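Local coordinates for protein phiAB6 tailspike (Unidentified phage, PDB 5JS4) that probably acts as a trimeric beta-helical phage tailspike that fragments the exopolysaccharide of Acinetobacter baumannii, at residues R191-L194 / D198-R201; S222-I227 / I234-I239; D476-T481 / N515-V520; T505-D510 / G526-N531; K628-S633 / R638-S643. All blocks are in the same frame, centred on the assembly; numbering follows the deposited sequence.

Interaction 1: R191-L194 / D198-R201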
# COMPACT_ATOMS: atom_id res chain seq x y z
N ARG A 191 -49.25 34.64 -41.18
CA ARG A 191 -49.55 33.86 -39.99
C ARG A 191 -51.05 33.67 -39.81
O ARG A 191 -51.83 34.61 -39.98
CB ARG A 191 -48.94 34.50 -38.75
CG ARG A 191 -47.44 34.65 -38.88
CD ARG A 191 -46.73 34.89 -37.56
NE ARG A 191 -45.31 35.09 -37.81
CZ ARG A 191 -44.34 34.99 -36.90
NH1 ARG A 191 -44.61 34.68 -35.64
NH2 ARG A 191 -43.08 35.20 -37.28
N ILE A 192 -51.43 32.43 -39.52
CA ILE A 192 -52.80 32.07 -39.14
C ILE A 192 -52.73 31.06 -38.01
O ILE A 192 -51.65 30.63 -37.62
CB ILE A 192 -53.61 31.49 -40.32
CG1 ILE A 192 -52.91 30.26 -40.93
CG2 ILE A 192 -53.84 32.55 -41.38
CD1 ILE A 192 -53.79 29.45 -41.86
N MET A 193 -53.90 30.70 -37.48
CA MET A 193 -53.99 29.71 -36.42
C MET A 193 -54.47 28.37 -36.96
O MET A 193 -55.40 28.32 -37.77
CB MET A 193 -54.97 30.16 -35.33
CG MET A 193 -54.44 31.25 -34.42
SD MET A 193 -54.30 32.86 -35.22
CE MET A 193 -54.03 33.90 -33.79
N LEU A 194 -53.83 27.30 -36.51
CA LEU A 194 -54.38 25.96 -36.63
C LEU A 194 -55.68 25.90 -35.85
O LEU A 194 -55.93 26.74 -34.98
CB LEU A 194 -53.40 24.92 -36.08
CG LEU A 194 -52.07 24.78 -36.82
CD1 LEU A 194 -51.09 23.94 -36.01
CD2 LEU A 194 -52.29 24.18 -38.19
N ASP A 198 -52.83 27.08 -32.22
CA ASP A 198 -51.40 27.33 -32.39
C ASP A 198 -51.14 28.07 -33.70
O ASP A 198 -51.75 27.75 -34.72
CB ASP A 198 -50.62 26.01 -32.38
CG ASP A 198 -50.72 25.26 -31.06
OD1 ASP A 198 -51.29 25.81 -30.08
OD2 ASP A 198 -50.23 24.12 -30.99
N ILE A 199 -50.25 29.06 -33.66
CA ILE A 199 -49.97 29.85 -34.85
C ILE A 199 -48.97 29.15 -35.77
O ILE A 199 -47.97 28.59 -35.32
CB ILE A 199 -49.45 31.26 -34.49
CG1 ILE A 199 -50.59 32.08 -33.88
CG2 ILE A 199 -48.90 31.98 -35.72
CD1 ILE A 199 -50.19 33.46 -33.40
N VAL A 200 -49.26 29.20 -37.07
CA VAL A 200 -48.33 28.72 -38.09
C VAL A 200 -47.98 29.86 -39.03
O VAL A 200 -48.78 30.78 -39.24
CB VAL A 200 -48.88 27.51 -38.88
CG1 VAL A 200 -48.91 26.27 -38.00
CG2 VAL A 200 -50.26 27.79 -39.47
N ARG A 201 -46.78 29.79 -39.59
CA ARG A 201 -46.22 30.80 -40.46
C ARG A 201 -45.93 30.14 -41.81
O ARG A 201 -45.31 29.08 -41.85
CB ARG A 201 -44.94 31.33 -39.83
CG ARG A 201 -44.02 32.15 -40.72
CD ARG A 201 -42.78 32.49 -39.94
NE ARG A 201 -41.77 33.19 -40.73
CZ ARG A 201 -40.67 33.75 -40.23
NH1 ARG A 201 -40.43 33.72 -38.92
NH2 ARG A 201 -39.81 34.36 -41.04
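R191, L194 and V200 bury the most surface between the two strands of this beta hairpin, in which 191-193 and 199-201 run antiparallel with short axes 148° apart and 4.6 Å at closest approach. I192 and V200 form its hydrogen-bonded pair: V200 N gives to I192 O at 2.8 Å and I192 N to V200 O at 3.1 Å. Two residues nearer the turn, L194 N reaches D198 O, also at 2.8 Å. On the face carrying I192 and V200, the two branches of V200 divide the work. CG1 meets the branch point of L194, whose side chain crosses it at about a right angle (CG1 to L194 CG 3.7 Å), while CG2 lies by I192 CG1. W218 and K220 of strand 218-220 also pack on V200.

The other face bears R191, M193, I199 and R201. The bent thioether chain of M193 runs beside I199 in the same direction, bringing its methyl CE to I199 CD1. R191 stretches across I199, its CB 3.9 Å from I199 CG2, and stays extended from CG to NE, which carries its guanidinium to that of R201, with planes 24° apart. D198 of the second subunit forms a salt bridge with R201 NH1, and G197 O of that subunit takes R191 NH2. R191 NH2 and R201 NH1 stand 3.5 Å apart, two donors with no bond between them.

Interaction 2: S222-I227 / I234-I239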
# COMPACT_ATOMS: atom_id res chain seq x y z
N SER A 222 -44.37 28.50 -32.28
CA SER A 222 -44.07 28.21 -30.87
C SER A 222 -43.10 27.03 -30.70
O SER A 222 -42.83 26.60 -29.58
CB SER A 222 -45.36 27.94 -30.10
OG SER A 222 -45.95 26.71 -30.48
N SER A 223 -42.57 26.51 -31.81
CA SER A 223 -41.59 25.43 -31.74
C SER A 223 -40.19 26.00 -31.51
O SER A 223 -39.86 27.07 -32.02
CB SER A 223 -41.62 24.60 -33.02
OG SER A 223 -42.85 23.90 -33.13
N VAL A 224 -39.37 25.26 -30.77
CA VAL A 224 -38.02 25.73 -30.44
C VAL A 224 -37.08 25.78 -31.65
O VAL A 224 -36.01 26.40 -31.58
CB VAL A 224 -37.36 24.91 -29.30
CG1 VAL A 224 -38.18 25.05 -28.02
CG2 VAL A 224 -37.18 23.45 -29.68
N SER A 225 -37.47 25.14 -32.75
CA SER A 225 -36.77 25.30 -34.02
C SER A 225 -37.00 26.68 -34.64
O SER A 225 -36.30 27.06 -35.58
CB SER A 225 -37.22 24.21 -35.00
OG SER A 225 -38.63 24.25 -35.18
N GLN A 226 -37.97 27.43 -34.11
CA GLN A 226 -38.28 28.78 -34.56
C GLN A 226 -37.96 29.84 -33.51
O GLN A 226 -38.33 31.01 -33.66
CB GLN A 226 -39.77 28.87 -34.95
CG GLN A 226 -40.14 28.00 -36.13
CD GLN A 226 -39.49 28.45 -37.43
OE1 GLN A 226 -39.46 29.65 -37.72
NE2 GLN A 226 -38.98 27.51 -38.20
N ILE A 227 -37.27 29.43 -32.45
CA ILE A 227 -36.85 30.33 -31.37
C ILE A 227 -35.33 30.38 -31.39
O ILE A 227 -34.68 29.34 -31.52
CB ILE A 227 -37.33 29.81 -30.00
CG1 ILE A 227 -38.86 29.71 -29.95
CG2 ILE A 227 -36.80 30.68 -28.86
CD1 ILE A 227 -39.60 31.03 -29.95
N ILE A 234 -28.18 30.65 -32.94
CA ILE A 234 -28.61 29.27 -33.15
C ILE A 234 -29.99 29.11 -32.54
O ILE A 234 -30.41 29.92 -31.70
CB ILE A 234 -27.65 28.25 -32.50
CG1 ILE A 234 -27.68 28.39 -30.97
CG2 ILE A 234 -26.25 28.41 -33.07
CD1 ILE A 234 -26.75 27.45 -30.24
N THR A 235 -30.70 28.07 -32.96
CA THR A 235 -32.03 27.81 -32.42
C THR A 235 -31.96 27.20 -31.03
O THR A 235 -30.97 26.57 -30.65
CB THR A 235 -32.82 26.84 -33.31
OG1 THR A 235 -32.13 25.58 -33.37
CG2 THR A 235 -33.01 27.41 -34.71
N GLN A 236 -33.03 27.39 -30.27
CA GLN A 236 -33.17 26.73 -28.98
C GLN A 236 -33.15 25.20 -29.14
O GLN A 236 -32.69 24.49 -28.25
CB GLN A 236 -34.47 27.17 -28.29
CG GLN A 236 -34.64 26.64 -26.87
CD GLN A 236 -33.58 27.16 -25.93
OE1 GLN A 236 -33.25 28.35 -25.96
NE2 GLN A 236 -33.03 26.29 -25.09
N SER A 237 -33.62 24.71 -30.29
CA SER A 237 -33.55 23.29 -30.61
C SER A 237 -32.13 22.74 -30.46
O SER A 237 -31.93 21.67 -29.88
CB SER A 237 -34.07 23.02 -32.02
OG SER A 237 -34.10 21.63 -32.29
N VAL A 238 -31.15 23.48 -30.98
CA VAL A 238 -29.74 23.07 -30.88
C VAL A 238 -29.27 23.09 -29.43
O VAL A 238 -28.62 22.15 -28.96
CB VAL A 238 -28.83 23.97 -31.75
CG1 VAL A 238 -27.36 23.66 -31.50
CG2 VAL A 238 -29.16 23.78 -33.22
N ILE A 239 -29.61 24.16 -28.70
CA ILE A 239 -29.23 24.28 -27.30
C ILE A 239 -29.83 23.13 -26.47
O ILE A 239 -29.18 22.63 -25.54
CB ILE A 239 -29.63 25.66 -26.73
CG1 ILE A 239 -28.76 26.74 -27.37
CG2 ILE A 239 -29.47 25.69 -25.21
CD1 ILE A 239 -29.19 28.16 -27.06
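The flat groups that join V224 and I227 to the start of helix 236-239 are two peptide carbonyls, and they are met in different ways. Over a face of the V224 carbonyl comes S237 N, 66° out of its plane and 3.2 Å from V224 O, so this bond does not follow a lone pair. The I227 carbonyl is approached closer to its plane: Q236 N stands 2.8 Å from I227 O with a tilt of 32°; this is also the shorter of the two bonds. T235 CA also touches this oxygen, I227 O, in a C-H...O contact of 3.2 Å.

Around these bonds the side chains pack too, V224 and Q236 crossing at a slant, with V224 CB 3.8 Å from Q236 CB, and V224 CG2 reaches over to S237. T235 presents its methyl, CG2, 3.4 Å from S225 O. Its hydroxyl is placed differently: with chi1 at 61°, OG1 lies between the backbone N and the carbonyl carbon and turns to V238 N, giving a weak N-cap bond of 3.3 Å. The amide of Q236 leads away from the 222-227 loop, its NE2 bonded to N240 and its OE1 to N240 of the second subunit. V224 of that second subunit also packs on Q236, so the loop and helix start lie within the trimer interface.

The first turn of a helix lacks carbonyls of its own for its leading N-H groups. Here two of them, on Q236 and S237, are supplied by the preceding loop, and the T235 hydroxyl serves a third, on V238.

Interaction 3: D476-T481 / N515-V520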
# COMPACT_ATOMS: atom_id res chain seq x y z
N ASP A 476 -15.49 -14.95 8.75
CA ASP A 476 -14.21 -14.43 8.26
C ASP A 476 -14.47 -13.24 7.34
O ASP A 476 -15.42 -13.26 6.56
CB ASP A 476 -13.43 -15.50 7.48
CG ASP A 476 -12.77 -16.53 8.38
OD1 ASP A 476 -12.27 -16.17 9.46
OD2 ASP A 476 -12.74 -17.71 7.98
N TRP A 477 -13.62 -12.22 7.43
CA TRP A 477 -13.75 -11.05 6.55
C TRP A 477 -13.51 -11.44 5.09
O TRP A 477 -14.11 -10.86 4.17
CB TRP A 477 -12.80 -9.93 6.99
CG TRP A 477 -11.36 -10.21 6.71
CD1 TRP A 477 -10.48 -10.88 7.51
CD2 TRP A 477 -10.63 -9.84 5.54
NE1 TRP A 477 -9.25 -10.95 6.91
CE2 TRP A 477 -9.31 -10.32 5.70
CE3 TRP A 477 -10.96 -9.16 4.36
CZ2 TRP A 477 -8.32 -10.13 4.73
CZ3 TRP A 477 -9.97 -8.97 3.40
CH2 TRP A 477 -8.67 -9.46 3.60
N LEU A 478 -12.63 -12.41 4.88
CA LEU A 478 -12.34 -12.99 3.58
C LEU A 478 -12.50 -14.49 3.68
O LEU A 478 -11.88 -15.14 4.52
CB LEU A 478 -10.91 -12.64 3.13
CG LEU A 478 -10.43 -13.21 1.80
CD1 LEU A 478 -11.22 -12.64 0.63
CD2 LEU A 478 -8.94 -12.95 1.61
N GLU A 479 -13.35 -15.03 2.81
CA GLU A 479 -13.76 -16.42 2.83
C GLU A 479 -13.42 -17.03 1.47
O GLU A 479 -14.07 -16.72 0.47
CB GLU A 479 -15.27 -16.45 3.10
CG GLU A 479 -15.95 -17.81 3.11
CD GLU A 479 -17.43 -17.70 3.45
OE1 GLU A 479 -18.14 -18.72 3.35
OE2 GLU A 479 -17.91 -16.59 3.80
N VAL A 480 -12.39 -17.87 1.43
CA VAL A 480 -11.97 -18.52 0.19
C VAL A 480 -12.23 -20.02 0.33
O VAL A 480 -11.68 -20.66 1.22
CB VAL A 480 -10.48 -18.26 -0.12
CG1 VAL A 480 -10.11 -18.80 -1.51
CG2 VAL A 480 -10.17 -16.77 -0.04
N THR A 481 -13.07 -20.56 -0.55
CA THR A 481 -13.61 -21.91 -0.35
C THR A 481 -12.76 -23.04 -0.94
O THR A 481 -12.82 -24.17 -0.46
CB THR A 481 -15.05 -22.03 -0.91
OG1 THR A 481 -15.03 -21.89 -2.33
CG2 THR A 481 -15.96 -20.97 -0.30
N ASN A 515 -3.67 -25.47 3.18
CA ASN A 515 -4.83 -24.58 3.20
C ASN A 515 -4.64 -23.29 4.00
O ASN A 515 -5.60 -22.75 4.54
CB ASN A 515 -6.10 -25.32 3.68
CG ASN A 515 -6.66 -26.27 2.65
OD1 ASN A 515 -6.56 -26.03 1.45
ND2 ASN A 515 -7.27 -27.36 3.11
N ASN A 516 -3.41 -22.80 4.08
CA ASN A 516 -3.20 -21.44 4.58
C ASN A 516 -3.74 -20.45 3.57
O ASN A 516 -3.77 -20.74 2.37
CB ASN A 516 -1.72 -21.14 4.80
CG ASN A 516 -1.10 -22.04 5.85
OD1 ASN A 516 -1.50 -22.04 7.01
ND2 ASN A 516 -0.09 -22.81 5.44
N TYR A 517 -4.16 -19.29 4.05
CA TYR A 517 -4.43 -18.17 3.16
C TYR A 517 -3.08 -17.58 2.80
O TYR A 517 -2.48 -16.82 3.56
CB TYR A 517 -5.34 -17.14 3.83
CG TYR A 517 -6.82 -17.49 3.82
CD1 TYR A 517 -7.25 -18.81 3.95
CD2 TYR A 517 -7.79 -16.50 3.69
CE1 TYR A 517 -8.60 -19.12 3.95
CE2 TYR A 517 -9.14 -16.81 3.69
CZ TYR A 517 -9.54 -18.12 3.82
OH TYR A 517 -10.88 -18.44 3.82
N GLY A 518 -2.57 -17.98 1.64
CA GLY A 518 -1.21 -17.68 1.23
C GLY A 518 -0.99 -16.23 0.87
O GLY A 518 -1.79 -15.63 0.13
N GLY A 519 0.09 -15.67 1.38
CA GLY A 519 0.49 -14.32 1.03
C GLY A 519 1.40 -13.68 2.06
O GLY A 519 1.79 -14.30 3.05
N VAL A 520 1.74 -12.43 1.79
CA VAL A 520 2.47 -11.60 2.73
C VAL A 520 1.43 -10.81 3.51
O VAL A 520 0.43 -10.37 2.95
CB VAL A 520 3.48 -10.67 2.00
CG1 VAL A 520 2.78 -9.68 1.08
CG2 VAL A 520 4.36 -9.94 3.01
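Y517 slides past V480 in the opposite direction and overlaps it from one side of the ring plane: the valine methyl CG2 lies off that plane, by the CE2 rim, 3.9 Å from Y517 CE2. This valine turns CG2 back beside its own backbone N, with CG1 anti to that N (chi1 -173°), and so the methyl sits next to the N-H group that the phenol seeks. V480 N gives its hydrogen to Y517 OH at 2.9 Å, and the N-H...O angle of 178° makes the bond practically straight. The same ring atom is met from a different direction by L478 O, which comes to the edge near the ring plane, 3.3 Å from Y517 CE2. L478 CG adds a looser apolar touch to that carbon at 4.3 Å. The phenol thus spans two residues of the strand, and E479 between them directs its side chain away, to K475 and H426.

Strand 478-480 is the last of the eight in a parallel sheet of the beta-helix. On its inner neighbour, strand 451-453, the backbone of E479 bonds to I451 and A453. V480 offers its N-H the other way, where no further strand of that sheet follows within the chain, and the hydroxyl of Y517 takes it. The tyrosine comes from the segment leading into strand 519-523, where the regular parallel coils are giving way to antiparallel strands. C486 packs against both V480 and Y517, while K504 and T505 touch the tyrosine from the loop before it.

Interaction 4: T505-D510 / G526-N531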
# COMPACT_ATOMS: atom_id res chain seq x y z
N THR A 505 -5.90 -14.31 7.93
CA THR A 505 -4.77 -13.62 7.27
C THR A 505 -3.85 -12.83 8.21
O THR A 505 -2.91 -12.18 7.74
CB THR A 505 -5.29 -12.65 6.19
OG1 THR A 505 -6.07 -11.62 6.80
CG2 THR A 505 -6.14 -13.39 5.17
N SER A 506 -4.10 -12.88 9.52
CA SER A 506 -3.29 -12.12 10.48
C SER A 506 -1.84 -12.59 10.46
O SER A 506 -1.58 -13.79 10.34
CB SER A 506 -3.82 -12.27 11.90
OG SER A 506 -2.98 -11.59 12.82
N PRO A 507 -0.88 -11.65 10.60
CA PRO A 507 0.52 -12.07 10.67
C PRO A 507 0.81 -13.02 11.83
O PRO A 507 1.69 -13.87 11.72
CB PRO A 507 1.29 -10.75 10.86
CG PRO A 507 0.34 -9.66 10.50
CD PRO A 507 -1.05 -10.19 10.68
N THR A 508 0.07 -12.89 12.93
CA THR A 508 0.32 -13.69 14.12
C THR A 508 -0.40 -15.04 14.13
O THR A 508 -0.22 -15.84 15.04
CB THR A 508 -0.07 -12.90 15.39
OG1 THR A 508 -1.45 -12.53 15.32
CG2 THR A 508 0.79 -11.65 15.51
N LEU A 509 -1.21 -15.30 13.10
CA LEU A 509 -1.92 -16.57 12.99
C LEU A 509 -0.94 -17.71 12.75
O LEU A 509 -0.04 -17.60 11.91
CB LEU A 509 -2.94 -16.52 11.85
CG LEU A 509 -3.88 -17.71 11.72
CD1 LEU A 509 -4.86 -17.76 12.89
CD2 LEU A 509 -4.62 -17.65 10.40
N ASP A 510 -1.10 -18.81 13.48
CA ASP A 510 -0.24 -19.96 13.29
C ASP A 510 -0.51 -20.57 11.92
O ASP A 510 -1.64 -20.53 11.41
CB ASP A 510 -0.48 -21.00 14.39
CG ASP A 510 0.61 -22.06 14.46
OD1 ASP A 510 1.69 -21.89 13.84
OD2 ASP A 510 0.39 -23.06 15.16
N GLY A 526 2.25 -7.29 12.85
CA GLY A 526 3.41 -8.08 12.45
C GLY A 526 3.65 -8.06 10.95
O GLY A 526 2.81 -7.61 10.17
N ILE A 527 4.83 -8.54 10.58
CA ILE A 527 5.21 -8.69 9.18
C ILE A 527 5.45 -10.17 8.97
O ILE A 527 6.34 -10.75 9.57
CB ILE A 527 6.52 -7.92 8.89
CG1 ILE A 527 6.34 -6.42 9.19
CG2 ILE A 527 6.96 -8.14 7.46
CD1 ILE A 527 7.63 -5.74 9.59
N SER A 528 4.64 -10.80 8.12
CA SER A 528 4.74 -12.24 7.93
C SER A 528 4.58 -12.65 6.49
O SER A 528 4.11 -11.88 5.65
CB SER A 528 3.67 -12.96 8.76
OG SER A 528 2.39 -12.79 8.20
N ILE A 529 4.96 -13.89 6.21
CA ILE A 529 4.83 -14.45 4.88
C ILE A 529 4.66 -15.97 4.99
O ILE A 529 5.34 -16.63 5.78
CB ILE A 529 6.02 -14.04 3.99
CG1 ILE A 529 5.78 -14.45 2.54
CG2 ILE A 529 7.34 -14.58 4.53
CD1 ILE A 529 6.67 -13.73 1.55
N VAL A 530 3.72 -16.50 4.20
CA VAL A 530 3.32 -17.90 4.27
C VAL A 530 2.82 -18.33 2.89
O VAL A 530 2.30 -17.50 2.14
CB VAL A 530 2.19 -18.10 5.32
CG1 VAL A 530 0.89 -17.42 4.90
CG2 VAL A 530 1.95 -19.57 5.62
N ASN A 531 3.01 -19.60 2.55
CA ASN A 531 2.42 -20.18 1.35
C ASN A 531 1.23 -21.05 1.72
O ASN A 531 1.13 -21.53 2.85
CB ASN A 531 3.45 -21.00 0.58
CG ASN A 531 4.56 -20.15 -0.01
OD1 ASN A 531 5.73 -20.34 0.30
ND2 ASN A 531 4.19 -19.21 -0.86
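P507 lies on strand 526-530 with its pyrrolidine ring turned to the backbone of G526 and the side chain of S528, and the tight part of this contact is confined to these three residues. P507 CG stands 3.2 Å from G526 O, and the neighbouring ring carbon CB is 3.6 Å from the same G526 O. G526 puts no side chain in the way, so the ring settles directly on the main chain; its backbone angles, phi 152° and psi 168°, belong to a region open mainly to glycine. From the other end comes the hydroxyl of S528. With chi1 at 73°, OG lies between the backbone N and the carbonyl carbon and is brought under the proline, 3.2 Å from P507 CA and 3.5 Å from P507 CB. These are van der Waals contacts between carbon and oxygen, and all three residues are buried.

The loose side begins one residue later. S506 to L509 form a type I turn, closed by L509 N to S506 O at 3.2 Å, which swings T508 and L509 outwards into exposed positions. At the other end of segment 526-531, exposed N531 lies well away from the proline and hydrogen-bonds a malonic acid molecule, probably from the crystallisation liquor, through ND2.

K537 ties the turn to the next strand, its NZ bonded to the carbonyls of S506 and L509. Strand 526-530 runs antiparallel between strands 519-523 and 537-541, and P507 lies across all three, touching S521 and S523 on one and L539 on the other as well as G526 and S528.

Interaction 5: K628-S633 / R638-S643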
# COMPACT_ATOMS: atom_id res chain seq x y z
N LYS A 628 37.48 -40.85 12.32
CA LYS A 628 37.14 -41.86 13.33
C LYS A 628 38.39 -42.19 14.13
O LYS A 628 39.50 -41.86 13.72
CB LYS A 628 36.57 -43.13 12.69
CG LYS A 628 37.55 -43.89 11.82
CD LYS A 628 36.94 -45.21 11.35
CE LYS A 628 37.89 -45.98 10.47
NZ LYS A 628 37.31 -47.29 10.07
N ILE A 629 38.20 -42.85 15.27
CA ILE A 629 39.32 -43.27 16.10
C ILE A 629 39.41 -44.78 16.06
O ILE A 629 38.43 -45.48 16.32
CB ILE A 629 39.18 -42.82 17.57
CG1 ILE A 629 38.89 -41.31 17.63
CG2 ILE A 629 40.44 -43.18 18.34
CD1 ILE A 629 38.73 -40.75 19.02
N VAL A 630 40.60 -45.28 15.72
CA VAL A 630 40.85 -46.72 15.69
C VAL A 630 42.09 -47.06 16.50
O VAL A 630 43.02 -46.25 16.60
CB VAL A 630 41.01 -47.26 14.25
CG1 VAL A 630 39.73 -47.03 13.46
CG2 VAL A 630 42.20 -46.63 13.56
N LYS A 631 42.11 -48.26 17.06
CA LYS A 631 43.27 -48.77 17.75
C LYS A 631 44.28 -49.27 16.72
O LYS A 631 43.95 -50.11 15.88
CB LYS A 631 42.89 -49.89 18.70
CG LYS A 631 44.06 -50.46 19.49
CD LYS A 631 43.61 -51.57 20.41
CE LYS A 631 44.79 -52.27 21.05
NZ LYS A 631 44.34 -53.41 21.91
N GLU A 632 45.50 -48.76 16.80
CA GLU A 632 46.61 -49.21 15.95
C GLU A 632 47.37 -50.35 16.61
O GLU A 632 47.69 -51.36 15.97
CB GLU A 632 47.55 -48.04 15.67
CG GLU A 632 48.79 -48.40 14.88
CD GLU A 632 49.56 -47.17 14.42
OE1 GLU A 632 49.10 -46.50 13.48
OE2 GLU A 632 50.62 -46.88 15.01
N SER A 633 47.69 -50.18 17.89
CA SER A 633 48.40 -51.18 18.68
C SER A 633 48.18 -50.83 20.15
O SER A 633 47.48 -49.87 20.45
CB SER A 633 49.89 -51.18 18.33
OG SER A 633 50.50 -49.94 18.66
N ARG A 638 44.72 -44.02 16.35
CA ARG A 638 44.73 -43.05 15.25
C ARG A 638 43.39 -42.35 15.17
O ARG A 638 42.36 -43.00 15.05
CB ARG A 638 45.00 -43.73 13.91
CG ARG A 638 46.36 -44.40 13.78
CD ARG A 638 46.68 -44.69 12.32
NE ARG A 638 45.69 -45.58 11.71
CZ ARG A 638 45.75 -46.91 11.69
NH1 ARG A 638 46.76 -47.56 12.26
NH2 ARG A 638 44.79 -47.60 11.10
N VAL A 639 43.43 -41.02 15.25
CA VAL A 639 42.31 -40.17 14.88
C VAL A 639 42.54 -39.89 13.40
O VAL A 639 43.33 -39.02 13.03
CB VAL A 639 42.26 -38.87 15.71
CG1 VAL A 639 41.04 -38.05 15.34
CG2 VAL A 639 42.26 -39.19 17.20
N GLU A 640 41.87 -40.67 12.55
CA GLU A 640 42.23 -40.79 11.14
C GLU A 640 41.08 -40.50 10.20
O GLU A 640 39.91 -40.63 10.56
CB GLU A 640 42.76 -42.20 10.85
CG GLU A 640 41.75 -43.30 11.11
CD GLU A 640 42.20 -44.65 10.59
OE1 GLU A 640 43.42 -44.90 10.51
OE2 GLU A 640 41.32 -45.48 10.28
N ARG A 641 41.44 -40.14 8.97
CA ARG A 641 40.48 -39.90 7.91
C ARG A 641 40.00 -41.21 7.33
O ARG A 641 40.80 -42.12 7.07
CB ARG A 641 41.11 -39.07 6.80
CG ARG A 641 41.64 -37.74 7.27
CD ARG A 641 42.02 -36.82 6.12
NE ARG A 641 43.13 -37.35 5.32
CZ ARG A 641 43.69 -36.72 4.30
NH1 ARG A 641 43.24 -35.53 3.91
NH2 ARG A 641 44.69 -37.29 3.64
N VAL A 642 38.70 -41.32 7.13
CA VAL A 642 38.14 -42.47 6.42
C VAL A 642 38.23 -42.25 4.91
O VAL A 642 38.48 -41.14 4.44
CB VAL A 642 36.69 -42.76 6.85
CG1 VAL A 642 36.59 -42.92 8.36
CG2 VAL A 642 35.74 -41.67 6.37
N SER A 643 38.02 -43.33 4.16
CA SER A 643 38.10 -43.27 2.71
C SER A 643 37.19 -42.18 2.16
O SER A 643 36.01 -42.11 2.52
CB SER A 643 37.72 -44.62 2.10
OG SER A 643 37.83 -44.59 0.69
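K628 and V630 pair with E640 and R638 in an antiparallel beta hairpin, strands 627-633 and 636-641, and each of the two pairs satisfies all its backbone groups. K628 N gives to E640 O at 3.0 Å and E640 N returns to K628 O at 2.9 Å. Further along, V630 N gives to R638 O while R638 N reaches V630 O at 2.8 Å. Near the turn, E632 and S633 both face V636, a classic beta bulge.

Charged ends are matched on the face with R638 and E640, where E632, R638 and E640 form a salt-bridge network. Bent at chi3 (-60°), R638 lays its guanidinium between the two carboxylates. Its NH1 makes a salt bridge to E632 OE1 at 2.8 Å, nearly in the guanidinium plane and on the anti lone pair of that oxygen. NE makes the second, to E640 OE1 at 2.7 Å, 30° out of the carboxylate plane, with NH2 adding a weak bond to the same atom. K695 of strand 690-699 holds the other oxygen of E632. K628 NZ stays 4.4 Å from E640 OE2, beyond a salt bridge, though the two chains lie side by side. Over one face of the guanidinium sits a methyl, V630 CG2, 3.7 Å from R638 NH2.

How the interactions relate
The five contacts follow the long axis of the tailspike. Interaction 1, a hairpin near the start of the modelled chain, is followed by interaction 2, their centres about 17 Å apart. About 62 Å separates the centres of interactions 2 and 3, with most of the parallel beta-helix between them along the chain. Interactions 3 and 4 are interleaved in sequence, 11 Å apart between centres, and meet where strands 519-523 and 526-530 pair, G519 N probably bonding V530 O: here the parallel coils pass into antiparallel strands. Interaction 5 lies in a separate antiparallel sheet, about 129 Å from interaction 1 between centres. Interactions 1, 2 and 5, towards the rod's ends, touch neighbouring subunits, as befits a trimer.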